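Side-chain contacts in glycerol kinase, putative (Plasmodium falciparum, PDB 2W40), which probably phosphorylates glycerol with ATP to give sn-glycerol 3-phosphate, as a member of the FGGY kinase family: residues C[101-106]-C[144-149]; C[122-127]-C[131-136]; C[190-195]-C[206-211]. One frame throughout, in Å; residues are numbered along the deposited sequence.

Contact 1. Residues C[101-106]-C[144-149]. With EDO (1,2-ethanediol), chain B.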
ATOM      1  N   ASN C 101      17.655  19.405  16.487  1.00  7.83           N
ATOM      2  CA  ASN C 101      17.519  17.945  16.677  1.00  8.80           C
ATOM      3  C   ASN C 101      18.646  17.183  16.000  1.00  8.28           C
ATOM      4  O   ASN C 101      19.278  17.656  15.075  1.00  8.21           O
ATOM      5  CB  ASN C 101      16.203  17.425  16.145  1.00  8.69           C
ATOM      6  CG  ASN C 101      14.993  17.597  17.108  1.00 10.85           C
ATOM      7  OD1 ASN C 101      13.805  17.578  16.639  1.00 14.75           O
ATOM      8  ND2 ASN C 101      15.224  17.836  18.340  1.00  8.34           N
ATOM      9  N   ALA C 102      18.829  15.926  16.388  1.00  7.59           N
ATOM     10  CA  ALA C 102      19.630  15.026  15.569  1.00  8.17           C
ATOM     11  C   ALA C 102      18.896  14.866  14.209  1.00  7.57           C
ATOM     12  O   ALA C 102      17.733  14.617  14.177  1.00  9.04           O
ATOM     13  CB  ALA C 102      19.840  13.659  16.266  1.00  8.03           C
ATOM     14  N   ILE C 103      19.645  14.917  13.081  1.00  7.05           N
ATOM     15  CA  ILE C 103      19.164  14.534  11.793  1.00  7.14           C
ATOM     16  C   ILE C 103      19.719  13.140  11.484  1.00  5.88           C
ATOM     17  O   ILE C 103      20.944  12.916  11.482  1.00  7.41           O
ATOM     18  CB  ILE C 103      19.574  15.506  10.668  1.00  6.92           C
ATOM     19  CG1 ILE C 103      18.986  16.926  10.964  1.00  8.41           C
ATOM     20  CG2 ILE C 103      18.983  15.009   9.329  1.00  8.67           C
ATOM     21  CD1 ILE C 103      19.390  18.018   9.979  1.00  8.76           C
ATOM     22  N   VAL C 104      18.767  12.197  11.358  1.00  6.29           N
ATOM     23  CA  VAL C 104      19.086  10.750  11.378  1.00  6.95           C
ATOM     24  C   VAL C 104      19.633  10.353  10.025  1.00  6.71           C
ATOM     25  O   VAL C 104      19.368  11.006   8.957  1.00  8.02           O
ATOM     26  CB  VAL C 104      17.831   9.931  11.837  1.00  5.30           C
ATOM     27  CG1 VAL C 104      18.060   8.457  11.977  1.00  6.77           C
ATOM     28  CG2 VAL C 104      17.346  10.435  13.217  1.00  7.54           C
ATOM     29  N   TRP C 105      20.343   9.237  10.028  1.00  6.99           N
ATOM     30  CA  TRP C 105      20.894   8.640   8.767  1.00  5.45           C
ATOM     31  C   TRP C 105      19.803   8.483   7.691  1.00  7.21           C
ATOM     32  O   TRP C 105      20.088   8.490   6.538  1.00  9.22           O
ATOM     33  CB  TRP C 105      21.686   7.375   9.113  1.00  6.72           C
ATOM     34  CG  TRP C 105      20.895   6.268   9.713  1.00  6.52           C
ATOM     35  CD1 TRP C 105      20.714   6.049  11.038  1.00  6.81           C
ATOM     36  CD2 TRP C 105      20.263   5.160   9.025  1.00  6.11           C
ATOM     37  NE1 TRP C 105      20.002   4.871  11.236  1.00  9.01           N
ATOM     38  CE2 TRP C 105      19.708   4.308  10.026  1.00  5.71           C
ATOM     39  CE3 TRP C 105      20.208   4.739   7.682  1.00  8.95           C
ATOM     40  CZ2 TRP C 105      18.996   3.095   9.677  1.00  8.12           C
ATOM     41  CZ3 TRP C 105      19.568   3.568   7.358  1.00  7.34           C
ATOM     42  CH2 TRP C 105      18.960   2.762   8.352  1.00  9.93           C
ATOM     43  N   LEU C 106      18.624   8.080   8.114  1.00  7.46           N
ATOM     44  CA  LEU C 106      17.439   7.857   7.250  1.00  7.76           C
ATOM     45  C   LEU C 106      16.806   9.132   6.634  1.00  8.30           C
ATOM     46  O   LEU C 106      15.975   9.021   5.710  1.00  9.82           O
ATOM     47  CB  LEU C 106      16.362   7.094   8.013  1.00  7.41           C
ATOM     48  CG  LEU C 106      16.561   5.581   8.182  1.00  8.21           C
ATOM     49  CD1 LEU C 106      15.559   5.009   9.262  1.00 10.92           C
ATOM     50  CD2 LEU C 106      16.428   4.837   6.761  1.00  9.49           C
ATOM     51  N   LEU C 144      25.760  20.468   6.168  1.00  8.59           N
ATOM     52  CA  LEU C 144      25.589  21.553   5.218  1.00  9.68           C
ATOM     53  C   LEU C 144      24.185  22.156   5.269  1.00  8.29           C
ATOM     54  O   LEU C 144      23.995  23.394   5.326  1.00 11.35           O
ATOM     55  CB  LEU C 144      25.938  21.121   3.833  1.00 11.15           C
ATOM     56  CG  LEU C 144      25.808  22.210   2.705  1.00 11.46           C
ATOM     57  CD1 LEU C 144      26.672  23.433   2.963  1.00 11.70           C
ATOM     58  CD2 LEU C 144      26.127  21.538   1.335  1.00 10.60           C
ATOM     59  N   TRP C 145      23.182  21.341   5.273  1.00  9.72           N
ATOM     60  CA  TRP C 145      21.843  21.816   5.370  1.00  8.73           C
ATOM     61  C   TRP C 145      21.636  22.662   6.618  1.00  9.70           C
ATOM     62  O   TRP C 145      21.013  23.746   6.569  1.00 11.49           O
ATOM     63  CB  TRP C 145      20.862  20.646   5.400  1.00 10.89           C
ATOM     64  CG  TRP C 145      19.424  21.066   5.327  1.00 12.41           C
ATOM     65  CD1 TRP C 145      18.665  21.205   4.189  1.00 14.08           C
ATOM     66  CD2 TRP C 145      18.566  21.404   6.410  1.00 10.44           C
ATOM     67  NE1 TRP C 145      17.394  21.575   4.539  1.00 13.73           N
ATOM     68  CE2 TRP C 145      17.321  21.752   5.865  1.00 13.21           C
ATOM     69  CE3 TRP C 145      18.742  21.487   7.791  1.00 11.62           C
ATOM     70  CZ2 TRP C 145      16.238  22.097   6.657  1.00 12.36           C
ATOM     71  CZ3 TRP C 145      17.664  21.846   8.575  1.00 12.31           C
ATOM     72  CH2 TRP C 145      16.450  22.196   7.984  1.00 13.74           C
ATOM     73  N   LEU C 146      22.122  22.194   7.760  1.00 10.28           N
ATOM     74  CA  LEU C 146      22.015  22.927   9.053  1.00 10.90           C
ATOM     75  C   LEU C 146      22.667  24.321   8.959  1.00 10.67           C
ATOM     76  O   LEU C 146      22.096  25.314   9.381  1.00 13.87           O
ATOM     77  CB  LEU C 146      22.574  22.100  10.219  1.00 11.53           C
ATOM     78  CG  LEU C 146      21.648  20.952  10.596  1.00 12.71           C
ATOM     79  CD1 LEU C 146      22.475  19.960  11.484  1.00 13.45           C
ATOM     80  CD2 LEU C 146      20.395  21.500  11.267  1.00 14.43           C
ATOM     81  N   ILE C 147      23.848  24.398   8.392  1.00  9.66           N
ATOM     82  CA  ILE C 147      24.610  25.627   8.204  1.00 11.30           C
ATOM     83  C   ILE C 147      23.850  26.576   7.272  1.00 12.29           C
ATOM     84  O   ILE C 147      23.700  27.742   7.591  1.00 13.23           O
ATOM     85  CB  ILE C 147      25.987  25.301   7.573  1.00  9.02           C
ATOM     86  CG1 ILE C 147      26.939  24.639   8.587  1.00 10.49           C
ATOM     87  CG2 ILE C 147      26.766  26.519   7.048  1.00 12.54           C
ATOM     88  CD1 ILE C 147      28.208  24.072   7.900  1.00 10.04           C
ATOM     89  N   GLN C 148      23.285  26.047   6.184  1.00 12.51           N
ATOM     90  CA  GLN C 148      22.553  26.847   5.234  1.00 14.25           C
ATOM     91  C   GLN C 148      21.228  27.333   5.749  1.00 14.16           C
ATOM     92  O   GLN C 148      20.718  28.363   5.243  1.00 16.36           O
ATOM     93  CB  GLN C 148      22.313  26.082   3.929  1.00 14.71           C
ATOM     94  CG  GLN C 148      23.513  25.833   3.103  1.00 14.04           C
ATOM     95  CD  GLN C 148      23.154  25.307   1.751  1.00 16.47           C
ATOM     96  OE1 GLN C 148      22.001  24.875   1.492  1.00 22.43           O
ATOM     97  NE2 GLN C 148      24.133  25.352   0.853  1.00 17.61           N
ATOM     98  N   ASN C 149      20.618  26.644   6.711  1.00 12.86           N
ATOM     99  CA  ASN C 149      19.284  26.967   7.100  1.00 15.04           C
ATOM    100  C   ASN C 149      19.194  27.575   8.506  1.00 14.18           C
ATOM    101  O   ASN C 149      18.082  27.868   8.965  1.00 15.59           O
ATOM    102  CB  ASN C 149      18.414  25.751   6.946  1.00 16.43           C
ATOM    103  CG  ASN C 149      18.108  25.440   5.445  1.00 17.47           C
ATOM    104  OD1 ASN C 149      17.092  25.974   4.890  1.00 21.58           O
ATOM    105  ND2 ASN C 149      18.900  24.557   4.811  1.00 12.16           N
TER
HETATM  106  C1  EDO B1514      11.086  10.673   6.559  1.00 21.31           C
HETATM  107  O1  EDO B1514       9.749  10.956   5.780  1.00 18.42           O
HETATM  108  C2  EDO B1514      12.305   9.715   6.161  1.00 28.33           C
HETATM  109  O2  EDO B1514      13.532   9.924   5.322  1.00 20.35           O
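Ile-103 and Leu-146 meet tip to tip where the short strand 102-103 faces helix 140-149, within the FGGY N-terminal domain of the sugar kinase/Hsp70/actin fold. The contact is small, buried and wholly apolar between the two segments. CD1 of Ile-103 does all the touching from the strand side. It points at the branch of Leu-146, with Ile-103 CD1 3.8 Å from Leu-146 CG and about as near to both methyls. In Ile-103 the CG1 branch lies beside the backbone N (chi1 -61°) and runs on extended to CD1, which carries this methyl to the helix. The same methyl reaches Trp-145 obliquely, with Ile-103 CD1 4.2 Å from Trp-145 CE3. Leu-146 CD2 lies at the indole edge, in its plane, and Arg-109 is a cation-pi partner of the ring. Ile-90 of strand 88-92 and Ile-153 of helix 151-158 also pack on Leu-146.

No hydrogen bond joins the two segments. Ethanediol O2 of chain B, probably from the crystallisation liquor, donates a hydrogen bond to Leu-106 O. On the helix, Asn-149 ND2 sits over one indole face, toward the rim, and donates to Trp-145 O at 2.9 Å, nearly straight at 164°.

Contact 2. Residues C[122-127]-C[131-136]. With EDO (1,2-ethanediol), chain D.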
ATOM      1  N   ASN C 122      33.800  15.827  -9.188  1.00 13.01           N
ATOM      2  CA  ASN C 122      34.114  14.577  -9.816  1.00 14.20           C
ATOM      3  C   ASN C 122      33.834  13.480  -8.735  1.00 13.00           C
ATOM      4  O   ASN C 122      34.548  13.345  -7.762  1.00 11.39           O
ATOM      5  CB  ASN C 122      35.581  14.582 -10.208  1.00 13.81           C
ATOM      6  CG  ASN C 122      36.074  13.320 -10.981  1.00 15.34           C
ATOM      7  OD1 ASN C 122      37.001  13.428 -11.836  1.00 20.93           O
ATOM      8  ND2 ASN C 122      35.553  12.172 -10.654  1.00 15.42           N
ATOM      9  N   ASN C 123      32.837  12.667  -9.007  1.00 14.68           N
ATOM     10  CA  ASN C 123      32.356  11.595  -8.008  1.00 16.14           C
ATOM     11  C   ASN C 123      33.528  10.648  -7.711  1.00 13.64           C
ATOM     12  O   ASN C 123      33.664  10.220  -6.559  1.00 12.17           O
ATOM     13  CB  ASN C 123      31.120  10.793  -8.500  1.00 20.07           C
ATOM     14  CG  ASN C 123      30.096  11.678  -9.237  1.00 28.69           C
ATOM     15  OD1 ASN C 123      29.597  11.295 -10.347  1.00 37.92           O
ATOM     16  ND2 ASN C 123      29.755  12.887  -8.612  1.00 29.86           N
ATOM     17  N   ASN C 124      34.392  10.325  -8.676  1.00 11.66           N
ATOM     18  CA  ASN C 124      35.522   9.408  -8.414  1.00 13.62           C
ATOM     19  C   ASN C 124      36.570  10.001  -7.477  1.00 13.12           C
ATOM     20  O   ASN C 124      37.191   9.307  -6.687  1.00 14.47           O
ATOM     21  CB  ASN C 124      36.216   8.945  -9.669  1.00 13.76           C
ATOM     22  CG  ASN C 124      35.261   8.244 -10.631  1.00 22.71           C
ATOM     23  OD1 ASN C 124      35.405   7.015 -10.939  1.00 28.91           O
ATOM     24  ND2 ASN C 124      34.324   9.029 -11.186  1.00 26.39           N
ATOM     25  N   ASP C 125      36.722  11.319  -7.521  1.00 13.82           N
ATOM     26  CA  ASP C 125      37.595  11.988  -6.634  1.00 12.61           C
ATOM     27  C   ASP C 125      37.048  11.980  -5.214  1.00 10.80           C
ATOM     28  O   ASP C 125      37.797  11.795  -4.267  1.00 11.01           O
ATOM     29  CB  ASP C 125      37.788  13.451  -7.016  1.00 15.12           C
ATOM     30  CG  ASP C 125      38.780  13.641  -8.170  1.00 19.45           C
ATOM     31  OD1 ASP C 125      39.469  12.685  -8.603  1.00 24.64           O
ATOM     32  OD2 ASP C 125      38.854  14.804  -8.627  1.00 25.86           O
ATOM     33  N   ILE C 126      35.762  12.204  -5.081  1.00  9.63           N
ATOM     34  CA  ILE C 126      35.111  12.135  -3.740  1.00  8.44           C
ATOM     35  C   ILE C 126      35.270  10.692  -3.133  1.00  8.64           C
ATOM     36  O   ILE C 126      35.563  10.518  -1.982  1.00 10.61           O
ATOM     37  CB  ILE C 126      33.643  12.620  -3.809  1.00  8.91           C
ATOM     38  CG1 ILE C 126      33.590  14.049  -4.462  1.00 11.58           C
ATOM     39  CG2 ILE C 126      32.956  12.406  -2.469  1.00  9.47           C
ATOM     40  CD1 ILE C 126      34.188  15.070  -3.688  1.00 11.82           C
ATOM     41  N   GLN C 127      35.079   9.709  -3.994  1.00  9.49           N
ATOM     42  CA  GLN C 127      35.144   8.314  -3.599  1.00  8.48           C
ATOM     43  C   GLN C 127      36.529   7.943  -3.200  1.00  9.56           C
ATOM     44  O   GLN C 127      36.742   7.279  -2.169  1.00  8.72           O
ATOM     45  CB  GLN C 127      34.568   7.444  -4.675  1.00  9.84           C
ATOM     46  CG  GLN C 127      34.548   5.928  -4.253  1.00 10.18           C
ATOM     47  CD  GLN C 127      34.418   4.953  -5.423  1.00  9.95           C
ATOM     48  OE1 GLN C 127      34.742   5.247  -6.609  1.00 13.83           O
ATOM     49  NE2 GLN C 127      33.982   3.742  -5.075  1.00 12.88           N
ATOM     50  N   GLY C 131      35.801   7.201   0.411  1.00  8.62           N
ATOM     51  CA  GLY C 131      35.130   5.915   0.314  1.00  7.73           C
ATOM     52  C   GLY C 131      33.712   5.781  -0.214  1.00  7.14           C
ATOM     53  O   GLY C 131      33.226   4.699  -0.513  1.00  9.13           O
ATOM     54  N   THR C 132      33.131   6.937  -0.525  1.00  8.11           N
ATOM     55  CA  THR C 132      31.771   7.029  -1.006  1.00  6.94           C
ATOM     56  C   THR C 132      31.619   8.194  -2.010  1.00  8.36           C
ATOM     57  O   THR C 132      32.407   9.115  -1.968  1.00  8.46           O
ATOM     58  CB  THR C 132      30.745   7.291   0.209  1.00  8.76           C
ATOM     59  OG1 THR C 132      29.393   7.098  -0.239  1.00 10.74           O
ATOM     60  CG2 THR C 132      31.042   8.671   0.903  1.00  9.70           C
ATOM     61  N   TYR C 133      30.589   8.043  -2.839  1.00  8.39           N
ATOM     62  CA  TYR C 133      30.066   9.219  -3.600  1.00  8.58           C
ATOM     63  C   TYR C 133      29.179  10.058  -2.675  1.00  9.23           C
ATOM     64  O   TYR C 133      28.839   9.619  -1.580  1.00 10.39           O
ATOM     65  CB  TYR C 133      29.262   8.731  -4.763  1.00  9.26           C
ATOM     66  CG  TYR C 133      29.950   7.864  -5.794  1.00 11.26           C
ATOM     67  CD1 TYR C 133      31.198   8.113  -6.191  1.00 10.25           C
ATOM     68  CD2 TYR C 133      29.340   6.769  -6.293  1.00 17.73           C
ATOM     69  CE1 TYR C 133      31.806   7.428  -7.216  1.00 13.79           C
ATOM     70  CE2 TYR C 133      29.986   5.973  -7.230  1.00 17.41           C
ATOM     71  CZ  TYR C 133      31.245   6.357  -7.706  1.00 18.79           C
ATOM     72  OH  TYR C 133      31.916   5.579  -8.685  1.00 24.39           O
ATOM     73  N   PHE C 134      28.887  11.307  -3.063  1.00  9.22           N
ATOM     74  CA  PHE C 134      27.872  12.098  -2.363  1.00  8.43           C
ATOM     75  C   PHE C 134      26.599  11.276  -2.307  1.00  7.65           C
ATOM     76  O   PHE C 134      26.169  10.661  -3.298  1.00  9.15           O
ATOM     77  CB  PHE C 134      27.566  13.411  -3.142  1.00  8.45           C
ATOM     78  CG  PHE C 134      28.695  14.444  -3.157  1.00 10.41           C
ATOM     79  CD1 PHE C 134      29.727  14.478  -2.198  1.00  9.51           C
ATOM     80  CD2 PHE C 134      28.748  15.408  -4.147  1.00 11.64           C
ATOM     81  CE1 PHE C 134      30.765  15.462  -2.224  1.00 10.73           C
ATOM     82  CE2 PHE C 134      29.817  16.346  -4.148  1.00  9.94           C
ATOM     83  CZ  PHE C 134      30.727  16.425  -3.182  1.00 11.10           C
ATOM     84  N   ASN C 135      25.922  11.390  -1.158  1.00  8.20           N
ATOM     85  CA  ASN C 135      24.655  10.750  -0.943  1.00  8.33           C
ATOM     86  C   ASN C 135      23.871  11.466   0.154  1.00  7.94           C
ATOM     87  O   ASN C 135      24.392  12.381   0.763  1.00  8.06           O
ATOM     88  CB  ASN C 135      24.873   9.246  -0.673  1.00 10.13           C
ATOM     89  CG  ASN C 135      25.717   8.998   0.556  1.00  7.40           C
ATOM     90  OD1 ASN C 135      25.490   9.680   1.627  1.00  9.23           O
ATOM     91  ND2 ASN C 135      26.630   7.993   0.474  1.00  8.77           N
ATOM     92  N   THR C 136      22.649  11.026   0.379  1.00  8.93           N
ATOM     93  CA  THR C 136      21.792  11.624   1.397  1.00  9.37           C
ATOM     94  C   THR C 136      22.001  11.036   2.779  1.00  9.50           C
ATOM     95  O   THR C 136      21.333  11.477   3.756  1.00 11.46           O
ATOM     96  CB  THR C 136      20.292  11.517   1.070  1.00 10.52           C
ATOM     97  OG1 THR C 136      19.998  10.136   1.019  1.00 13.26           O
ATOM     98  CG2 THR C 136      19.961  12.146  -0.317  1.00 11.69           C
TER
HETATM   99  C1  EDO D1508      30.469   4.079  -3.937  1.00 16.66           C
HETATM  100  O1  EDO D1508      30.520   2.886  -4.754  1.00 18.51           O
HETATM  101  C2  EDO D1508      29.078   4.370  -3.442  1.00 12.76           C
HETATM  102  O2  EDO D1508      29.063   5.513  -2.697  1.00 15.38           O
HETATM  103  O   HOH W   1      30.015  12.036  -5.813  1.00 20.23           O
HETATM  104  O   HOH W   2      33.618   2.046  -2.722  1.00 10.46           O
HETATM  105  O   HOH W   3      34.738   3.619  -8.740  1.00 27.52           O
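Gln-127 O accepts from Gly-131 N at 2.7 Å, a bond that closes the last turn of helix 123-130. Gly-131 then leaves the helix with positive phi (94°), where a side chain would jam against the preceding carbonyl oxygen. The chain doubles back, and Thr-132 O comes 3.3 Å from Gln-127 CA in a CA-H...O contact.

The amide of Gln-127 is held at both atoms. OE1 accepts from a water at 2.7 Å, and that water also has a weak link to Tyr-133 OH. NE2 donates to Ser-285 O and to a second water. CG stands anti to the backbone N (chi1 -177°), which runs the chain across the Tyr-133 ring, with the amide and ring planes 47° apart. Asn-123 O lies at the edge of this ring, in its plane, 3.3 Å from Tyr-133 CD1. Ethanediol of chain D covers one ring face with C1, and its O2 accepts from Tyr-133 N.

Ile-126 crosses Phe-134 at about a right angle. Its CG1 makes an off-centre CH-pi contact, 4.3 Å from the Phe-134 ring centroid. Ile-126 CD1 comes to the ring obliquely, 3.7 Å from Phe-134 CE1.

Phe-134 also packs on helix 111-118 and meets Phe-141 of helix 140-149 edge-to-face. Gly-131 is hydrogen-bonded through its backbone to Thr-291, which links this helix end to the mixed sheet that holds strand 290-295.

Contact 3. Residues C[190-195]-C[206-211]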
ATOM      1  N   THR C 190      31.107  10.122   7.806  1.00  8.27           N
ATOM      2  CA  THR C 190      30.767  11.569   7.819  1.00  9.20           C
ATOM      3  C   THR C 190      30.878  12.270   6.432  1.00  9.48           C
ATOM      4  O   THR C 190      30.256  13.370   6.258  1.00  8.90           O
ATOM      5  CB  THR C 190      31.718  12.325   8.818  1.00  8.11           C
ATOM      6  OG1 THR C 190      33.055  12.261   8.321  1.00  7.41           O
ATOM      7  CG2 THR C 190      31.572  11.911  10.302  1.00  9.93           C
ATOM      8  N   LEU C 191      31.676  11.688   5.518  1.00  9.72           N
ATOM      9  CA  LEU C 191      32.018  12.271   4.209  1.00  9.77           C
ATOM     10  C   LEU C 191      33.095  13.378   4.377  1.00  7.27           C
ATOM     11  O   LEU C 191      33.351  14.140   3.458  1.00  8.50           O
ATOM     12  CB  LEU C 191      30.810  12.757   3.437  1.00  8.81           C
ATOM     13  CG  LEU C 191      30.408  12.014   2.181  1.00 10.44           C
ATOM     14  CD1 LEU C 191      28.974  12.379   1.632  1.00 10.09           C
ATOM     15  CD2 LEU C 191      31.436  12.247   1.203  1.00 11.21           C
ATOM     16  N   LEU C 192      33.657  13.485   5.625  1.00  7.78           N
ATOM     17  CA  LEU C 192      34.674  14.480   5.979  1.00  7.79           C
ATOM     18  C   LEU C 192      36.081  13.913   6.236  1.00  7.20           C
ATOM     19  O   LEU C 192      37.023  14.711   6.393  1.00  9.26           O
ATOM     20  CB  LEU C 192      34.278  15.337   7.161  1.00  8.91           C
ATOM     21  CG  LEU C 192      32.922  15.964   7.061  1.00  9.58           C
ATOM     22  CD1 LEU C 192      32.650  16.603   8.431  1.00 10.77           C
ATOM     23  CD2 LEU C 192      32.869  16.949   5.883  1.00  8.66           C
ATOM     24  N   MET C 193      36.207  12.570   6.374  1.00  8.65           N
ATOM     25  CA  MET C 193      37.479  11.993   6.721  1.00  7.89           C
ATOM     26  C   MET C 193      38.149  11.447   5.446  1.00  7.56           C
ATOM     27  O   MET C 193      37.469  10.826   4.632  1.00  8.06           O
ATOM     28  CB  MET C 193      37.264  10.838   7.673  1.00  7.54           C
ATOM     29  CG  MET C 193      38.559  10.350   8.305  1.00  8.68           C
ATOM     30  SD  MET C 193      38.395   8.809   9.251  1.00 10.73           S
ATOM     31  CE  MET C 193      38.399   7.565   7.905  1.00  8.03           C
ATOM     32  N   ASP C 194      39.466  11.566   5.373  1.00  8.55           N
ATOM     33  CA  ASP C 194      40.316  10.939   4.365  1.00  9.68           C
ATOM     34  C   ASP C 194      40.401   9.441   4.733  1.00  8.33           C
ATOM     35  O   ASP C 194      40.902   9.094   5.825  1.00  9.76           O
ATOM     36  CB  ASP C 194      41.672  11.567   4.347  1.00 10.74           C
ATOM     37  CG  ASP C 194      42.559  10.986   3.192  1.00  8.67           C
ATOM     38  OD1 ASP C 194      42.622   9.757   2.995  1.00 12.52           O
ATOM     39  OD2 ASP C 194      43.251  11.810   2.510  1.00 12.52           O
ATOM     40  N   ILE C 195      39.802   8.600   3.895  1.00  9.67           N
ATOM     41  CA  ILE C 195      39.711   7.143   4.196  1.00 10.04           C
ATOM     42  C   ILE C 195      41.055   6.398   4.312  1.00 10.44           C
ATOM     43  O   ILE C 195      41.132   5.350   4.932  1.00 10.51           O
ATOM     44  CB  ILE C 195      38.812   6.465   3.121  1.00 10.08           C
ATOM     45  CG1 ILE C 195      38.297   5.066   3.529  1.00 11.72           C
ATOM     46  CG2 ILE C 195      39.440   6.317   1.774  1.00 13.79           C
ATOM     47  CD1 ILE C 195      37.527   5.054   4.806  1.00 11.86           C
ATOM     48  N   LYS C 206      35.814  22.149   3.409  1.00 13.56           N
ATOM     49  CA  LYS C 206      35.541  23.359   2.589  1.00 14.19           C
ATOM     50  C   LYS C 206      34.321  23.190   1.740  1.00 12.48           C
ATOM     51  O   LYS C 206      33.433  24.074   1.706  1.00 14.65           O
ATOM     52  CB  LYS C 206      36.782  23.764   1.741  1.00 16.17           C
ATOM     53  CG  LYS C 206      36.564  24.971   0.879  1.00 18.96           C
ATOM     54  CD  LYS C 206      37.780  25.279  -0.059  1.00 21.62           C
ATOM     55  CE  LYS C 206      37.636  26.638  -0.853  1.00 27.00           C
ATOM     56  NZ  LYS C 206      37.232  27.764   0.081  1.00 32.75           N
ATOM     57  N   ILE C 207      34.165  22.012   1.139  1.00  9.77           N
ATOM     58  CA  ILE C 207      33.002  21.754   0.333  1.00  9.72           C
ATOM     59  C   ILE C 207      31.757  21.924   1.176  1.00 10.41           C
ATOM     60  O   ILE C 207      30.800  22.567   0.730  1.00 10.87           O
ATOM     61  CB  ILE C 207      33.049  20.277  -0.268  1.00  9.91           C
ATOM     62  CG1 ILE C 207      34.167  20.122  -1.316  1.00 11.92           C
ATOM     63  CG2 ILE C 207      31.684  19.868  -0.842  1.00  8.83           C
ATOM     64  CD1 ILE C 207      34.402  18.592  -1.773  1.00 14.47           C
ATOM     65  N   PHE C 208      31.804  21.408   2.419  1.00  9.68           N
ATOM     66  CA  PHE C 208      30.629  21.382   3.227  1.00 10.83           C
ATOM     67  C   PHE C 208      30.438  22.600   4.128  1.00 11.73           C
ATOM     68  O   PHE C 208      29.607  22.592   5.039  1.00  9.88           O
ATOM     69  CB  PHE C 208      30.551  20.055   3.946  1.00 10.06           C
ATOM     70  CG  PHE C 208      30.227  18.914   2.998  1.00  7.26           C
ATOM     71  CD1 PHE C 208      28.981  18.825   2.394  1.00  6.66           C
ATOM     72  CD2 PHE C 208      31.209  17.951   2.661  1.00 10.21           C
ATOM     73  CE1 PHE C 208      28.699  17.815   1.452  1.00  8.34           C
ATOM     74  CE2 PHE C 208      30.927  16.939   1.750  1.00 10.31           C
ATOM     75  CZ  PHE C 208      29.695  16.861   1.153  1.00  8.09           C
ATOM     76  N   ASN C 209      31.248  23.620   3.901  1.00 11.87           N
ATOM     77  CA  ASN C 209      31.197  24.947   4.616  1.00 11.70           C
ATOM     78  C   ASN C 209      31.541  24.882   6.083  1.00 11.57           C
ATOM     79  O   ASN C 209      31.111  25.744   6.949  1.00 12.99           O
ATOM     80  CB  ASN C 209      29.766  25.531   4.522  1.00 12.68           C
ATOM     81  CG  ASN C 209      29.304  25.914   3.139  1.00 16.81           C
ATOM     82  OD1 ASN C 209      29.733  25.421   2.068  1.00 23.72           O
ATOM     83  ND2 ASN C 209      28.339  26.792   3.151  1.00 20.16           N
ATOM     84  N   ILE C 210      32.364  23.892   6.418  1.00 12.20           N
ATOM     85  CA  ILE C 210      32.882  23.754   7.765  1.00 12.42           C
ATOM     86  C   ILE C 210      34.152  24.566   7.799  1.00 14.58           C
ATOM     87  O   ILE C 210      35.210  24.039   7.462  1.00 15.14           O
ATOM     88  CB  ILE C 210      33.134  22.295   8.173  1.00 13.65           C
ATOM     89  CG1 ILE C 210      31.802  21.521   8.113  1.00 10.16           C
ATOM     90  CG2 ILE C 210      33.839  22.243   9.515  1.00 13.81           C
ATOM     91  CD1 ILE C 210      31.941  20.064   8.114  1.00 10.98           C
ATOM     92  N   THR C 211      34.025  25.853   8.180  1.00 13.04           N
ATOM     93  CA  THR C 211      35.120  26.810   8.040  1.00 14.45           C
ATOM     94  C   THR C 211      36.132  26.759   9.149  1.00 14.17           C
ATOM     95  O   THR C 211      37.219  27.354   9.048  1.00 16.46           O
ATOM     96  CB  THR C 211      34.559  28.265   8.032  1.00 14.94           C
ATOM     97  OG1 THR C 211      33.823  28.428   9.245  1.00 19.34           O
ATOM     98  CG2 THR C 211      33.630  28.524   6.865  1.00 15.29           C
TER
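A Schellman motif ends helix 202-207, and two side chains from this turn, Phe-208 and Ile-210, pack against Leu-192 of the preceding loop. In the motif Asn-209 is the C-prime residue with positive phi. Asn-209 N donates to Lys-206 O, and Ile-210 N bonds to Cys-205 O. The turn thus brings Phe-208 and Ile-210 round to the same leucine.

Both methyls of Leu-192 are used. Its CD1 meets the end of Ile-210 tip to tip, with Leu-192 CD1 3.5 Å from Ile-210 CD1. Its CD2 lies near both partners, with Leu-192 CD2 3.8 Å from Phe-208 CD2 and 3.9 Å from Ile-210 CD1. Leu-192 and Phe-208 cross at a slant, and the methyl comes to the ring obliquely. In Ile-210, CG1 lies beside the backbone N (chi1 -61°), and chi2 of 164° extends the chain so that CD1 leads toward the loop. The Phe-208 ring is covered over the centre of one face by Ile-207 CG2, 3.9 Å above the plane. Phe-141 of helix 140-149 meets the ring edge-to-face, and Ala-140 and Ile-143 of that helix pack on Phe-208 and Leu-192 respectively. The loop and the helix end thus meet beside helix 140-149.

No hydrogen bond joins the two segments. The loop has its own polar brace, an ST turn at Thr-190. Thr-190 OG1 also bonds to Ala-187 O. Within the turn, Leu-192 N donates to Thr-190 OG1 at 3.0 Å, with an angle of 153° at the hydrogen.

From the N terminus, contact 1 joins residues 101-106 to residues 144-149, with 37 residues between them. Contact 2 lies inside this loop and is much shorter, turning the chain back at the end of helix 123-130. Contact 3 follows in series and joins the loop after helix 184-187 to the end of helix 202-207. None of the three cross. Contacts 1 and 3 touch where Leu-144 and Ile-147 of helix 140-149 pack on Phe-208 and Asn-209. Contacts 2 and 3 touch through Leu-191 on Ile-126 and Thr-132, and Phe-134 on Phe-208. Contacts 1 and 2 do not touch. Together they tie strand 102-103, the end of helix 123-130 and the end of helix 202-207 to the region of helix 140-149.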